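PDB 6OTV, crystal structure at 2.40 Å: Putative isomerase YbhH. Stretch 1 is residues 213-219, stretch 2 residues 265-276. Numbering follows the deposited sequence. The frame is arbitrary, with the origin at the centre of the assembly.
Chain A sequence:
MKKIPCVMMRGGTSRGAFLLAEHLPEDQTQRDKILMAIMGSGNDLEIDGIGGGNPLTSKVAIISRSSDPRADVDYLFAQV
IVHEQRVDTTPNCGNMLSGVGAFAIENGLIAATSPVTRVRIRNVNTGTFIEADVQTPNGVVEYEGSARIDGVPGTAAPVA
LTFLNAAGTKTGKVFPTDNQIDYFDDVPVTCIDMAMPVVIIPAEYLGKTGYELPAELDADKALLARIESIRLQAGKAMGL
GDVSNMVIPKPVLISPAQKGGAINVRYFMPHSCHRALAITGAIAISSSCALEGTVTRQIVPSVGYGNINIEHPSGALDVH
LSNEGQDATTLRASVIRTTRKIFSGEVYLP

Stretch 1 213-219: LPAELDA
Stretch 2 (265-276) VRYFMPHSCHRA

The sulfur of Cys-273 lies at the apolar centre of the contact, reached by two side chains one helical turn apart. Pro-214 CB approaches Cys-273 SG to 3.8 Å and Leu-217 CD1 approaches the same SG to 3.7 Å; the CA-to-CB bonds of all three residues point toward the opposing stretch. Cys-273 is a t rotamer (chi1 -176°), and Leu-217 adopts mt (-63°, 174°). Leu-217 extends this centre further: its CB lies 4.2 Å from Phe-268 CZ, and its CD1 lies 3.6 Å from Arg-266 CG, near the plane and at the edge of the guanidinium. Arg-266 (chi1 -71°, chi2 -61°, chi3 179°, chi4 -92°) thus offers aliphatic surface to the leucine while its NH1 donates to Val-265 O (2.8 Å).

The backbones frame this packing. Leu-213 is the N-cap of a helix spanning 214-219, with Leu-217 N bonded to Leu-213 O (3.0 Å) and Asp-218 N to Pro-214 O (3.0 Å). In the other stretch, strand 265-267 leads into a loop with a cis peptide before Pro-270. The loop folds back, so that Met-269 N bonds to Ser-272 O (2.9 Å) and His-274 N to Tyr-267 O (2.6 Å). Across the contact, Pro-214 CA sits 5.1 Å from Cys-273 CA, and Asp-218 CA 6.0 Å from Ser-272 CA. The C-gamma-exo ring of Pro-214 also covers the loop backbone, with CG 3.8 Å from His-274 O and 4.1 Å from Arg-275 CA.

At the polar edge, Asp-218 (chi1 -69°, chi2 -27°) starts sideways but brings its carboxylate to the loop. Cys-273 N donates to Asp-218 OD1 at 3.0 Å and 143°, the sole hydrogen bond between the stretches. This hydrogen bond ties the carboxylate to the loop backbone at the cysteine whose sulfur packs in the apolar centre; the same OD1 lies 3.5 Å from Ser-272 CA.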

# COMPACT_ATOMS: atom_id res chain seq x y z
N LEU A 213 -36.51 -12.95 -11.17
CA LEU A 213 -36.30 -11.52 -11.21
C LEU A 213 -36.17 -10.96 -9.79
O LEU A 213 -36.74 -11.52 -8.84
CB LEU A 213 -37.45 -10.83 -11.94
CG LEU A 213 -37.66 -11.20 -13.41
CD1 LEU A 213 -38.97 -10.62 -13.92
CD2 LEU A 213 -36.49 -10.71 -14.25
N PRO A 214 -35.43 -9.87 -9.61
CA PRO A 214 -35.34 -9.25 -8.28
C PRO A 214 -36.69 -8.91 -7.66
O PRO A 214 -36.86 -9.05 -6.44
CB PRO A 214 -34.51 -7.99 -8.54
CG PRO A 214 -33.67 -8.34 -9.73
CD PRO A 214 -34.53 -9.23 -10.59
N ALA A 215 -37.66 -8.49 -8.47
CA ALA A 215 -38.98 -8.17 -7.94
C ALA A 215 -39.69 -9.42 -7.43
O ALA A 215 -40.33 -9.39 -6.38
CB ALA A 215 -39.82 -7.47 -9.01
N GLU A 216 -39.59 -10.53 -8.17
CA GLU A 216 -40.21 -11.78 -7.73
C GLU A 216 -39.59 -12.28 -6.44
O GLU A 216 -40.28 -12.84 -5.58
CB GLU A 216 -40.09 -12.84 -8.83
CG GLU A 216 -40.67 -12.42 -10.17
CD GLU A 216 -40.33 -13.41 -11.27
OE1 GLU A 216 -39.58 -14.37 -11.00
OE2 GLU A 216 -40.82 -13.23 -12.41
N LEU A 217 -38.28 -12.09 -6.27
CA LEU A 217 -37.62 -12.52 -5.05
C LEU A 217 -38.04 -11.66 -3.86
O LEU A 217 -38.17 -12.16 -2.74
CB LEU A 217 -36.11 -12.50 -5.22
CG LEU A 217 -35.54 -13.44 -6.28
CD1 LEU A 217 -34.05 -13.20 -6.46
CD2 LEU A 217 -35.81 -14.89 -5.91
N ASP A 218 -38.26 -10.36 -4.10
CA ASP A 218 -38.69 -9.48 -3.02
C ASP A 218 -40.12 -9.77 -2.59
O ASP A 218 -40.49 -9.52 -1.44
CB ASP A 218 -38.54 -8.02 -3.44
CG ASP A 218 -37.09 -7.60 -3.57
OD1 ASP A 218 -36.23 -8.20 -2.89
OD2 ASP A 218 -36.81 -6.67 -4.36
N ALA A 219 -40.95 -10.29 -3.50
CA ALA A 219 -42.33 -10.59 -3.15
C ALA A 219 -42.44 -11.84 -2.29
O ALA A 219 -43.34 -11.93 -1.44
CB ALA A 219 -43.17 -10.76 -4.42
N VAL A 265 -25.71 -15.09 -9.67
CA VAL A 265 -25.89 -14.64 -8.30
C VAL A 265 -27.13 -13.76 -8.19
O VAL A 265 -27.59 -13.15 -9.16
CB VAL A 265 -24.66 -13.88 -7.75
CG1 VAL A 265 -23.39 -14.73 -7.87
CG2 VAL A 265 -24.49 -12.54 -8.46
N ARG A 266 -27.69 -13.73 -6.98
CA ARG A 266 -28.73 -12.78 -6.58
C ARG A 266 -28.24 -12.10 -5.32
O ARG A 266 -28.13 -12.74 -4.26
CB ARG A 266 -30.07 -13.48 -6.36
CG ARG A 266 -30.73 -13.97 -7.65
CD ARG A 266 -31.01 -12.81 -8.59
NE ARG A 266 -31.63 -13.24 -9.84
CZ ARG A 266 -30.96 -13.54 -10.95
NH1 ARG A 266 -29.63 -13.47 -10.98
NH2 ARG A 266 -31.62 -13.91 -12.05
N TYR A 267 -27.95 -10.80 -5.42
CA TYR A 267 -27.24 -10.06 -4.38
C TYR A 267 -28.25 -9.30 -3.52
O TYR A 267 -28.96 -8.42 -4.01
CB TYR A 267 -26.25 -9.09 -5.03
CG TYR A 267 -25.28 -8.41 -4.09
CD1 TYR A 267 -24.22 -9.10 -3.51
CD2 TYR A 267 -25.41 -7.05 -3.80
CE1 TYR A 267 -23.33 -8.47 -2.66
CE2 TYR A 267 -24.52 -6.41 -2.95
CZ TYR A 267 -23.48 -7.12 -2.39
OH TYR A 267 -22.59 -6.49 -1.54
N PHE A 268 -28.30 -9.64 -2.23
CA PHE A 268 -29.23 -9.00 -1.31
C PHE A 268 -28.52 -7.94 -0.47
O PHE A 268 -27.39 -8.15 -0.02
CB PHE A 268 -29.90 -10.05 -0.41
CG PHE A 268 -30.96 -10.85 -1.12
CD1 PHE A 268 -32.28 -10.45 -1.10
CD2 PHE A 268 -30.62 -11.99 -1.84
CE1 PHE A 268 -33.26 -11.18 -1.76
CE2 PHE A 268 -31.59 -12.72 -2.50
CZ PHE A 268 -32.91 -12.32 -2.46
N MET A 269 -29.20 -6.81 -0.26
CA MET A 269 -28.53 -5.60 0.22
C MET A 269 -28.93 -5.10 1.61
O MET A 269 -28.99 -3.87 1.80
CB MET A 269 -28.77 -4.47 -0.78
CG MET A 269 -28.56 -4.83 -2.23
SD MET A 269 -29.15 -3.54 -3.35
CE MET A 269 -30.91 -3.59 -3.03
N PRO A 270 -29.20 -5.95 2.61
CA PRO A 270 -29.31 -7.41 2.74
C PRO A 270 -30.75 -7.89 2.63
O PRO A 270 -31.00 -9.10 2.59
CB PRO A 270 -28.76 -7.68 4.14
CG PRO A 270 -28.40 -6.33 4.73
CD PRO A 270 -29.16 -5.33 3.94
N HIS A 271 -31.70 -6.95 2.58
CA HIS A 271 -33.12 -7.29 2.57
C HIS A 271 -33.68 -7.40 1.15
O HIS A 271 -34.37 -8.36 0.83
CB HIS A 271 -33.91 -6.25 3.38
CG HIS A 271 -33.31 -5.95 4.72
ND1 HIS A 271 -33.15 -6.90 5.70
CD2 HIS A 271 -32.86 -4.79 5.25
CE1 HIS A 271 -32.61 -6.35 6.77
NE2 HIS A 271 -32.42 -5.07 6.52
N SER A 272 -33.39 -6.42 0.30
CA SER A 272 -33.88 -6.39 -1.07
C SER A 272 -32.85 -6.97 -2.03
O SER A 272 -31.65 -7.01 -1.74
CB SER A 272 -34.25 -4.97 -1.49
OG SER A 272 -35.34 -4.48 -0.74
N CYS A 273 -33.33 -7.41 -3.19
CA CYS A 273 -32.47 -8.01 -4.20
C CYS A 273 -31.92 -6.92 -5.11
O CYS A 273 -32.68 -6.14 -5.70
CB CYS A 273 -33.24 -9.05 -5.02
SG CYS A 273 -32.23 -9.94 -6.23
N HIS A 274 -30.59 -6.85 -5.21
CA HIS A 274 -29.93 -5.91 -6.10
C HIS A 274 -30.34 -6.18 -7.54
O HIS A 274 -30.41 -7.33 -7.98
CB HIS A 274 -28.41 -6.04 -5.94
CG HIS A 274 -27.63 -4.83 -6.37
ND1 HIS A 274 -27.73 -4.29 -7.63
CD2 HIS A 274 -26.69 -4.10 -5.72
CE1 HIS A 274 -26.91 -3.25 -7.73
NE2 HIS A 274 -26.27 -3.12 -6.59
N ARG A 275 -30.65 -5.11 -8.28
CA ARG A 275 -30.99 -5.23 -9.69
C ARG A 275 -29.79 -5.67 -10.54
O ARG A 275 -29.98 -6.21 -11.63
CB ARG A 275 -31.54 -3.91 -10.22
CG ARG A 275 -32.72 -3.38 -9.43
CD ARG A 275 -34.05 -3.78 -10.05
NE ARG A 275 -34.51 -2.79 -11.04
CZ ARG A 275 -34.28 -2.87 -12.34
NH1 ARG A 275 -33.60 -3.89 -12.84
NH2 ARG A 275 -34.74 -1.93 -13.16
N ALA A 276 -28.58 -5.43 -10.06
CA ALA A 276 -27.37 -5.90 -10.73
C ALA A 276 -26.48 -6.61 -9.72
O ALA A 276 -26.86 -7.64 -9.17
CB ALA A 276 -26.63 -4.73 -11.39